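Local coordinates for FAD-binding oxidoreductase (Gulosibacter chungangensis, PDB 7PBG), which oxidises 4-ethylphenol and related 4-alkylphenols with a covalently bound FAD, dehydrogenating the alkyl side chain to give vinylphenols such as 4-vinylphenol, at the interface of chains A and B. Sequence-based numbering; all coordinates share one arbitrary frame. Chains: chain A/B, FAD-binding oxidoreductase.

All three contacts belong to one two-fold symmetric interface between copies of this flavoprotein, so each recurs with the chains exchanged. The C-alpha centres of contact 1 and contact 2 lie about 14 Å apart, those of contacts 2 and 3 about 17 Å, and those of contacts 1 and 3 about 18 Å. Helix 492-508 joins the first two: its start makes the polar bonds of contact 2, its later turns the apolar cluster of contact 1. Contact 3 inserts one leucine against the backbone of an FAD-binding arginine and neighbouring small residues of the other chain. Together they suggest a dimer, though the structure alone does not prove one in solution.

Contact 1: the interface of chains A and B. Residues chain A 216, 219, 504, 508; chain B 216, 219, 504.
A:Leu219 and B:Leu219 meet across the two-fold axis of this FAD-linked oxidase pair, their side chains crossing at about a right angle. CD1 of A:Leu219 lies 3.8 Å from CD2 of B:Leu219, and each leucine also sets a methyl against the branch carbon CG of the other. The fork of a leucine suits this place, because its two methyls can serve different neighbours. CD2 of A:Leu219 touches CG2 of B:Ile216 at 3.7 Å, while CD1 reaches toward CD1 of B:Ile504, tip to tip, at 3.9 Å. The exchanged pairs match closely: CG2 of A:Ile216 is 3.6 Å from CD2 of B:Leu219, and CD1 of A:Ile504 is 3.8 Å from CD1 of B:Leu219. An alanine at A:Leu219 is likely to deprive B:Ile216 CG2 and the tip of B:Ile504 of the methyls they rest on, and B:Leu219 of one partner, opening a gap near the axis. In A:Ile216, CG1 occupies the crowded position between backbone N and carbonyl carbon (chi1 62°), which turns the short branch CG2 toward B:Leu219. Farther out, A:Leu508 borders B:Ile504 more loosely. Ile504 and Leu508 ride on helix 492-508, Leu219 on the 3-10 helix at 217-220, and Ile216 in the loop just before it.

Contact 2: the interface of chains A and B. Residues chain A 186, 190-192; chain B 492-493, 496, 499.
The amide nitrogen ND2 of B:Asn493 donates to the backbone O of A:Val191 over 2.8 Å in a nearly straight bond (167° at the hydrogen), with that oxygen in the amide plane. It also donates, less favourably at 3.2 Å, to the carboxylate oxygen OE1 of A:Glu190, meeting it from above the carboxylate plane. This polar clasp, a helix start against a strand edge, probably helps hold the two FAD-linked oxidase chains together. An asparagine suits the place because one amide NH2 can serve both acceptors, and the paired bonds should restrain its rotation. A:Glu190 OE1 also forms a long salt bridge, 3.7 Å, with NH2 of B:Arg499; OE1 lies in the guanidinium plane, at its edge. The same NH2 donates to the backbone O of B:Asn493 at 2.8 Å, holding the arginine toward A:Glu190. Over one guanidinium face lies CD1 of B:Ile496. With CG1 anti to the backbone N (chi1 -174°), this long branch also meets CB of A:Glu190 and, tip to tip, CD1 of A:Leu186, while CG2 packs on CA of A:Leu192. A:Val191 CG1 approaches CE2 of B:Phe492 at 4.0 Å. The chain B residues occupy the first turns of helix 492-508; A:Glu190 sits in the turn between strands 179-186 and 191-193.

Contact 3: the interface of chains A and B. Residues chain A 211-212; chain B 475, 477-478, 483, 486-487, 519.
A:Leu212 inserts its side chain into a hollow of chain B lined mainly by small residues and backbone, a knob-in-pocket contact in this FAD-linked oxidase. The leucine has 85 Å² of its surface hidden by the partner. Its CB enters between the backbone O of B:Ile475 and CG1 of B:Val486, each 4.0 Å away. At the branch point, CG lies against CB and the hydroxyl OG of B:Ser519. From there the two methyls part. CD1 turns to the loop of B:Arg477 and B:Ala478, resting 3.9 Å from CA of the arginine and 3.9 Å from CB of the alanine. CD2 meets CG1 of B:Val486 at 3.7 Å and lies as near the backbone N of B:Ala487; CA of B:Ser519 is 3.9 Å from it. With CG anti to the backbone N (chi1 -171°), the fork points away from its own chain and divides between helix and loop. B:Val486 crosses it at about a right angle and offers its CG1 methyl to both CB and CD2. B:Ala478 and B:Ala487 probably suit the lining, since longer side chains could obstruct the methyls' approach to the backbone. A:Leu212 lies in a loop of chain A. On chain B the pocket combines helix 483-489, the short helical turn 518-520 and the segment from strand 474-475 through B:Arg477 to B:Ala478; the leucine rests on the backbone of this FAD-binding arginine, whose extended side chain points away.

Contact 1: the interface of chains A and B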
ATOM      1  N   ILE A 216      -5.051   8.015   0.100  1.00 22.95           N
ATOM      2  CA  ILE A 216      -4.763   8.814  -1.130  1.00 21.52           C
ATOM      3  C   ILE A 216      -3.256   9.083  -1.307  1.00 22.20           C
ATOM      4  O   ILE A 216      -2.911   9.754  -2.263  1.00 19.83           O
ATOM      5  CB  ILE A 216      -5.559  10.127  -1.130  1.00 24.40           C
ATOM      6  CG1 ILE A 216      -5.190  11.032   0.046  1.00 26.20           C
ATOM      7  CG2 ILE A 216      -7.037   9.799  -1.175  1.00 26.59           C
ATOM      8  CD1 ILE A 216      -5.821  12.407  -0.007  1.00 31.36           C
ATOM      9  N   LEU A 219      -2.151   8.429  -4.798  1.00 17.97           N
ATOM     10  CA  LEU A 219      -2.488   9.411  -5.858  1.00 20.77           C
ATOM     11  C   LEU A 219      -1.274  10.261  -6.208  1.00 21.11           C
ATOM     12  O   LEU A 219      -1.239  10.794  -7.310  1.00 21.90           O
ATOM     13  CB  LEU A 219      -3.578  10.360  -5.394  1.00 21.65           C
ATOM     14  CG  LEU A 219      -4.979   9.806  -5.312  1.00 26.14           C
ATOM     15  CD1 LEU A 219      -5.928  10.979  -5.140  1.00 27.43           C
ATOM     16  CD2 LEU A 219      -5.300   9.018  -6.549  1.00 26.91           C
ATOM     17  N   ILE A 504      -9.465  13.038 -12.030  1.00 20.87           N
ATOM     18  CA  ILE A 504      -8.815  13.402 -10.742  1.00 22.65           C
ATOM     19  C   ILE A 504      -7.959  14.662 -10.954  1.00 23.32           C
ATOM     20  O   ILE A 504      -7.997  15.576 -10.095  1.00 22.35           O
ATOM     21  CB  ILE A 504      -8.012  12.229 -10.152  1.00 22.89           C
ATOM     22  CG1 ILE A 504      -8.930  11.058  -9.811  1.00 24.85           C
ATOM     23  CG2 ILE A 504      -7.182  12.682  -8.954  1.00 24.90           C
ATOM     24  CD1 ILE A 504      -8.197   9.746  -9.679  1.00 26.48           C
ATOM     25  N   LEU A 508      -8.367  18.146  -8.925  1.00 22.55           N
ATOM     26  CA  LEU A 508      -7.366  18.603  -7.960  1.00 23.97           C
ATOM     27  C   LEU A 508      -6.549  19.754  -8.527  1.00 23.85           C
ATOM     28  O   LEU A 508      -5.858  20.419  -7.716  1.00 20.60           O
ATOM     29  CB  LEU A 508      -6.475  17.415  -7.611  1.00 24.62           C
ATOM     30  CG  LEU A 508      -7.136  16.286  -6.822  1.00 25.62           C
ATOM     31  CD1 LEU A 508      -6.095  15.240  -6.475  1.00 22.81           C
ATOM     32  CD2 LEU A 508      -7.797  16.797  -5.563  1.00 26.88           C
TER
ATOM     33  N   ILE B 216      -4.448   3.893  -7.440  1.00 21.70           N
ATOM     34  CA  ILE B 216      -5.777   4.421  -7.059  1.00 22.77           C
ATOM     35  C   ILE B 216      -6.630   3.384  -6.341  1.00 20.99           C
ATOM     36  O   ILE B 216      -7.730   3.766  -5.965  1.00 21.26           O
ATOM     37  CB  ILE B 216      -6.517   5.020  -8.268  1.00 23.61           C
ATOM     38  CG1 ILE B 216      -6.861   3.982  -9.336  1.00 23.44           C
ATOM     39  CG2 ILE B 216      -5.689   6.149  -8.840  1.00 25.11           C
ATOM     40  CD1 ILE B 216      -7.675   4.589 -10.464  1.00 25.48           C
ATOM     41  N   LEU B 219      -8.219   4.605  -3.215  1.00 20.20           N
ATOM     42  CA  LEU B 219      -9.346   5.555  -3.362  1.00 21.14           C
ATOM     43  C   LEU B 219     -10.660   4.845  -3.090  1.00 21.10           C
ATOM     44  O   LEU B 219     -11.624   5.530  -2.747  1.00 22.24           O
ATOM     45  CB  LEU B 219      -9.455   6.088  -4.790  1.00 24.84           C
ATOM     46  CG  LEU B 219      -8.535   7.198  -5.229  1.00 31.41           C
ATOM     47  CD1 LEU B 219      -9.103   7.784  -6.518  1.00 32.38           C
ATOM     48  CD2 LEU B 219      -8.391   8.252  -4.145  1.00 34.72           C
ATOM     49  N   ILE B 504     -12.907  14.858  -5.317  1.00 22.14           N
ATOM     50  CA  ILE B 504     -12.754  13.565  -6.020  1.00 22.32           C
ATOM     51  C   ILE B 504     -14.171  13.003  -6.207  1.00 23.87           C
ATOM     52  O   ILE B 504     -14.507  12.540  -7.320  1.00 25.53           O
ATOM     53  CB  ILE B 504     -11.822  12.612  -5.262  1.00 22.56           C
ATOM     54  CG1 ILE B 504     -10.379  13.137  -5.210  1.00 22.18           C
ATOM     55  CG2 ILE B 504     -11.886  11.218  -5.848  1.00 24.30           C
ATOM     56  CD1 ILE B 504      -9.507  12.381  -4.244  1.00 24.16           C
TER

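Contact 2: the interface of chains A and B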
ATOM      1  N   LEU A 186      -1.224  21.298  -2.537  1.00 20.67           N
ATOM      2  CA  LEU A 186      -2.112  20.969  -3.657  1.00 20.72           C
ATOM      3  C   LEU A 186      -2.023  22.101  -4.688  1.00 24.07           C
ATOM      4  O   LEU A 186      -1.403  23.119  -4.428  1.00 22.17           O
ATOM      5  CB  LEU A 186      -3.544  20.752  -3.172  1.00 22.58           C
ATOM      6  CG  LEU A 186      -3.719  19.583  -2.205  1.00 24.35           C
ATOM      7  CD1 LEU A 186      -5.127  19.601  -1.583  1.00 24.11           C
ATOM      8  CD2 LEU A 186      -3.462  18.272  -2.903  1.00 27.12           C
ATOM      9  N   GLU A 190      -3.283  24.983  -1.231  1.00 23.21           N
ATOM     10  CA  GLU A 190      -3.724  24.476   0.102  1.00 23.59           C
ATOM     11  C   GLU A 190      -2.772  23.359   0.561  1.00 21.98           C
ATOM     12  O   GLU A 190      -2.387  22.463  -0.253  1.00 22.96           O
ATOM     13  CB  GLU A 190      -5.153  23.912   0.056  1.00 30.05           C
ATOM     14  CG  GLU A 190      -6.234  24.977  -0.015  1.00 34.91           C
ATOM     15  CD  GLU A 190      -6.065  26.131   0.965  1.00 43.02           C
ATOM     16  OE1 GLU A 190      -6.186  25.910   2.197  1.00 45.48           O
ATOM     17  OE2 GLU A 190      -5.773  27.240   0.505  1.00 45.13           O
ATOM     18  N   VAL A 191      -2.504  23.332   1.850  1.00 20.33           N
ATOM     19  CA  VAL A 191      -1.630  22.276   2.422  1.00 19.89           C
ATOM     20  C   VAL A 191      -2.538  21.137   2.885  1.00 19.69           C
ATOM     21  O   VAL A 191      -3.499  21.380   3.680  1.00 20.54           O
ATOM     22  CB  VAL A 191      -0.722  22.753   3.560  1.00 23.06           C
ATOM     23  CG1 VAL A 191       0.108  21.605   4.095  1.00 25.74           C
ATOM     24  CG2 VAL A 191       0.214  23.866   3.124  1.00 26.02           C
ATOM     25  N   LEU A 192      -2.170  19.927   2.471  1.00 19.95           N
ATOM     26  CA  LEU A 192      -2.847  18.672   2.863  1.00 18.13           C
ATOM     27  C   LEU A 192      -1.836  17.843   3.653  1.00 18.87           C
ATOM     28  O   LEU A 192      -0.680  17.713   3.214  1.00 20.13           O
ATOM     29  CB  LEU A 192      -3.256  17.936   1.596  1.00 19.85           C
ATOM     30  CG  LEU A 192      -3.590  16.449   1.770  1.00 22.47           C
ATOM     31  CD1 LEU A 192      -4.942  16.341   2.448  1.00 23.52           C
ATOM     32  CD2 LEU A 192      -3.645  15.727   0.412  1.00 26.46           C
TER
ATOM     33  N   PHE B 492      -7.354  19.286  10.263  1.00 19.39           N
ATOM     34  CA  PHE B 492      -6.153  20.009   9.761  1.00 20.79           C
ATOM     35  C   PHE B 492      -6.528  20.885   8.558  1.00 20.35           C
ATOM     36  O   PHE B 492      -7.142  20.406   7.577  1.00 19.22           O
ATOM     37  CB  PHE B 492      -5.003  19.074   9.388  1.00 19.76           C
ATOM     38  CG  PHE B 492      -3.796  19.851   8.916  1.00 19.56           C
ATOM     39  CD1 PHE B 492      -2.975  20.485   9.841  1.00 20.59           C
ATOM     40  CD2 PHE B 492      -3.514  20.003   7.563  1.00 17.32           C
ATOM     41  CE1 PHE B 492      -1.862  21.197   9.391  1.00 22.21           C
ATOM     42  CE2 PHE B 492      -2.411  20.702   7.130  1.00 19.35           C
ATOM     43  CZ  PHE B 492      -1.636  21.366   8.041  1.00 18.87           C
ATOM     44  N   ASN B 493      -6.134  22.150   8.620  1.00 20.94           N
ATOM     45  CA  ASN B 493      -6.308  23.124   7.510  1.00 21.28           C
ATOM     46  C   ASN B 493      -7.777  23.118   7.037  1.00 20.39           C
ATOM     47  O   ASN B 493      -8.044  22.863   5.835  1.00 21.49           O
ATOM     48  CB  ASN B 493      -5.302  22.874   6.384  1.00 22.60           C
ATOM     49  CG  ASN B 493      -5.336  23.998   5.373  1.00 26.38           C
ATOM     50  OD1 ASN B 493      -5.810  25.090   5.704  1.00 23.72           O
ATOM     51  ND2 ASN B 493      -4.906  23.723   4.156  1.00 24.98           N
ATOM     52  N   ILE B 496      -9.075  20.012   5.093  1.00 18.73           N
ATOM     53  CA  ILE B 496      -8.574  19.844   3.702  1.00 20.92           C
ATOM     54  C   ILE B 496      -8.742  18.385   3.243  1.00 20.70           C
ATOM     55  O   ILE B 496      -8.944  18.163   2.079  1.00 20.55           O
ATOM     56  CB  ILE B 496      -7.141  20.356   3.559  1.00 20.81           C
ATOM     57  CG1 ILE B 496      -6.695  20.328   2.098  1.00 21.94           C
ATOM     58  CG2 ILE B 496      -6.206  19.591   4.478  1.00 21.09           C
ATOM     59  CD1 ILE B 496      -7.618  21.106   1.162  1.00 25.14           C
ATOM     60  N   ARG B 499     -12.272  18.065   2.190  1.00 18.21           N
ATOM     61  CA  ARG B 499     -12.456  18.942   0.982  1.00 20.38           C
ATOM     62  C   ARG B 499     -11.893  18.197  -0.241  1.00 21.23           C
ATOM     63  O   ARG B 499     -12.491  18.237  -1.323  1.00 22.91           O
ATOM     64  CB  ARG B 499     -11.822  20.324   1.207  1.00 23.17           C
ATOM     65  CG  ARG B 499     -12.626  21.195   2.164  1.00 25.64           C
ATOM     66  CD  ARG B 499     -12.187  22.632   2.150  1.00 27.64           C
ATOM     67  NE  ARG B 499     -10.978  22.844   2.947  1.00 27.66           N
ATOM     68  CZ  ARG B 499      -9.965  23.624   2.593  1.00 29.73           C
ATOM     69  NH1 ARG B 499      -9.930  24.184   1.391  1.00 35.85           N
ATOM     70  NH2 ARG B 499      -8.978  23.830   3.426  1.00 29.94           N
TER

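Contact 3: the interface of chains A and B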
ATOM      1  N   GLN A 211      -6.838   6.701   7.787  1.00 20.60           N
ATOM      2  CA  GLN A 211      -7.717   7.826   8.155  1.00 22.91           C
ATOM      3  C   GLN A 211      -9.104   7.221   7.979  1.00 22.37           C
ATOM      4  O   GLN A 211      -9.181   6.248   7.258  1.00 21.35           O
ATOM      5  CB  GLN A 211      -7.562   9.019   7.199  1.00 25.20           C
ATOM      6  CG  GLN A 211      -7.825   8.706   5.723  1.00 27.81           C
ATOM      7  CD  GLN A 211      -6.892   7.656   5.160  1.00 27.84           C
ATOM      8  OE1 GLN A 211      -5.698   7.899   5.097  1.00 24.49           O
ATOM      9  NE2 GLN A 211      -7.412   6.497   4.721  1.00 22.77           N
ATOM     10  N   LEU A 212     -10.146   7.876   8.446  1.00 22.61           N
ATOM     11  CA  LEU A 212     -11.498   7.568   7.949  1.00 20.65           C
ATOM     12  C   LEU A 212     -11.543   7.995   6.480  1.00 21.72           C
ATOM     13  O   LEU A 212     -11.263   9.146   6.182  1.00 22.19           O
ATOM     14  CB  LEU A 212     -12.537   8.354   8.746  1.00 19.83           C
ATOM     15  CG  LEU A 212     -13.976   7.935   8.462  1.00 20.33           C
ATOM     16  CD1 LEU A 212     -14.325   6.638   9.134  1.00 21.90           C
ATOM     17  CD2 LEU A 212     -14.944   9.007   8.909  1.00 22.35           C
TER
ATOM     18  N   ILE B 475      -9.863   7.923  14.802  1.00 22.31           N
ATOM     19  CA  ILE B 475     -10.676   6.754  14.403  1.00 21.78           C
ATOM     20  C   ILE B 475     -10.525   6.561  12.901  1.00 22.10           C
ATOM     21  O   ILE B 475     -10.638   7.539  12.152  1.00 26.42           O
ATOM     22  CB  ILE B 475     -12.145   7.021  14.760  1.00 22.91           C
ATOM     23  CG1 ILE B 475     -12.359   7.135  16.269  1.00 27.16           C
ATOM     24  CG2 ILE B 475     -13.057   6.005  14.099  1.00 23.33           C
ATOM     25  CD1 ILE B 475     -12.032   5.874  16.993  1.00 27.93           C
ATOM     26  N   ARG B 477     -12.228   3.928  11.165  1.00 19.52           N
ATOM     27  CA  ARG B 477     -13.376   3.122  10.654  1.00 18.90           C
ATOM     28  C   ARG B 477     -14.546   3.395  11.572  1.00 18.33           C
ATOM     29  O   ARG B 477     -14.334   3.464  12.787  1.00 20.55           O
ATOM     30  CB  ARG B 477     -13.015   1.646  10.624  1.00 18.49           C
ATOM     31  CG  ARG B 477     -14.015   0.811   9.831  1.00 17.77           C
ATOM     32  CD  ARG B 477     -13.468  -0.600   9.801  1.00 19.52           C
ATOM     33  NE  ARG B 477     -14.442  -1.502   9.185  1.00 17.88           N
ATOM     34  CZ  ARG B 477     -14.314  -2.821   9.158  1.00 19.33           C
ATOM     35  NH1 ARG B 477     -13.238  -3.364   9.696  1.00 19.30           N
ATOM     36  NH2 ARG B 477     -15.279  -3.591   8.658  1.00 18.48           N
ATOM     37  N   ALA B 478     -15.722   3.694  11.042  1.00 19.44           N
ATOM     38  CA  ALA B 478     -16.818   4.211  11.883  1.00 18.92           C
ATOM     39  C   ALA B 478     -18.179   3.896  11.277  1.00 18.25           C
ATOM     40  O   ALA B 478     -18.306   3.896  10.026  1.00 19.23           O
ATOM     41  CB  ALA B 478     -16.671   5.669  12.140  1.00 20.45           C
ATOM     42  N   ALA B 483     -20.236   9.013  11.041  1.00 17.59           N
ATOM     43  CA  ALA B 483     -19.424   9.436   9.865  1.00 20.20           C
ATOM     44  C   ALA B 483     -19.033  10.907   9.992  1.00 19.35           C
ATOM     45  O   ALA B 483     -17.857  11.229   9.875  1.00 19.44           O
ATOM     46  CB  ALA B 483     -20.178   9.157   8.584  1.00 19.53           C
ATOM     47  N   VAL B 486     -16.707  11.816  13.060  1.00 18.70           N
ATOM     48  CA  VAL B 486     -15.316  11.309  12.933  1.00 18.72           C
ATOM     49  C   VAL B 486     -14.647  12.080  11.794  1.00 19.31           C
ATOM     50  O   VAL B 486     -13.494  12.573  12.000  1.00 18.64           O
ATOM     51  CB  VAL B 486     -15.269   9.802  12.725  1.00 19.83           C
ATOM     52  CG1 VAL B 486     -13.859   9.410  12.400  1.00 19.35           C
ATOM     53  CG2 VAL B 486     -15.814   9.055  13.940  1.00 19.46           C
ATOM     54  N   ALA B 487     -15.304  12.203  10.645  1.00 19.27           N
ATOM     55  CA  ALA B 487     -14.757  13.038   9.555  1.00 20.35           C
ATOM     56  C   ALA B 487     -14.285  14.401  10.069  1.00 19.89           C
ATOM     57  O   ALA B 487     -13.190  14.832   9.653  1.00 19.04           O
ATOM     58  CB  ALA B 487     -15.705  13.155   8.397  1.00 19.81           C
ATOM     59  N   SER B 519     -18.183   7.942   5.001  1.00 17.47           N
ATOM     60  CA  SER B 519     -16.971   8.562   5.600  1.00 18.72           C
ATOM     61  C   SER B 519     -17.055  10.091   5.640  1.00 19.02           C
ATOM     62  O   SER B 519     -15.979  10.754   5.647  1.00 19.77           O
ATOM     63  CB  SER B 519     -15.748   8.094   4.846  1.00 18.39           C
ATOM     64  OG  SER B 519     -15.596   6.708   4.961  1.00 20.08           O
TER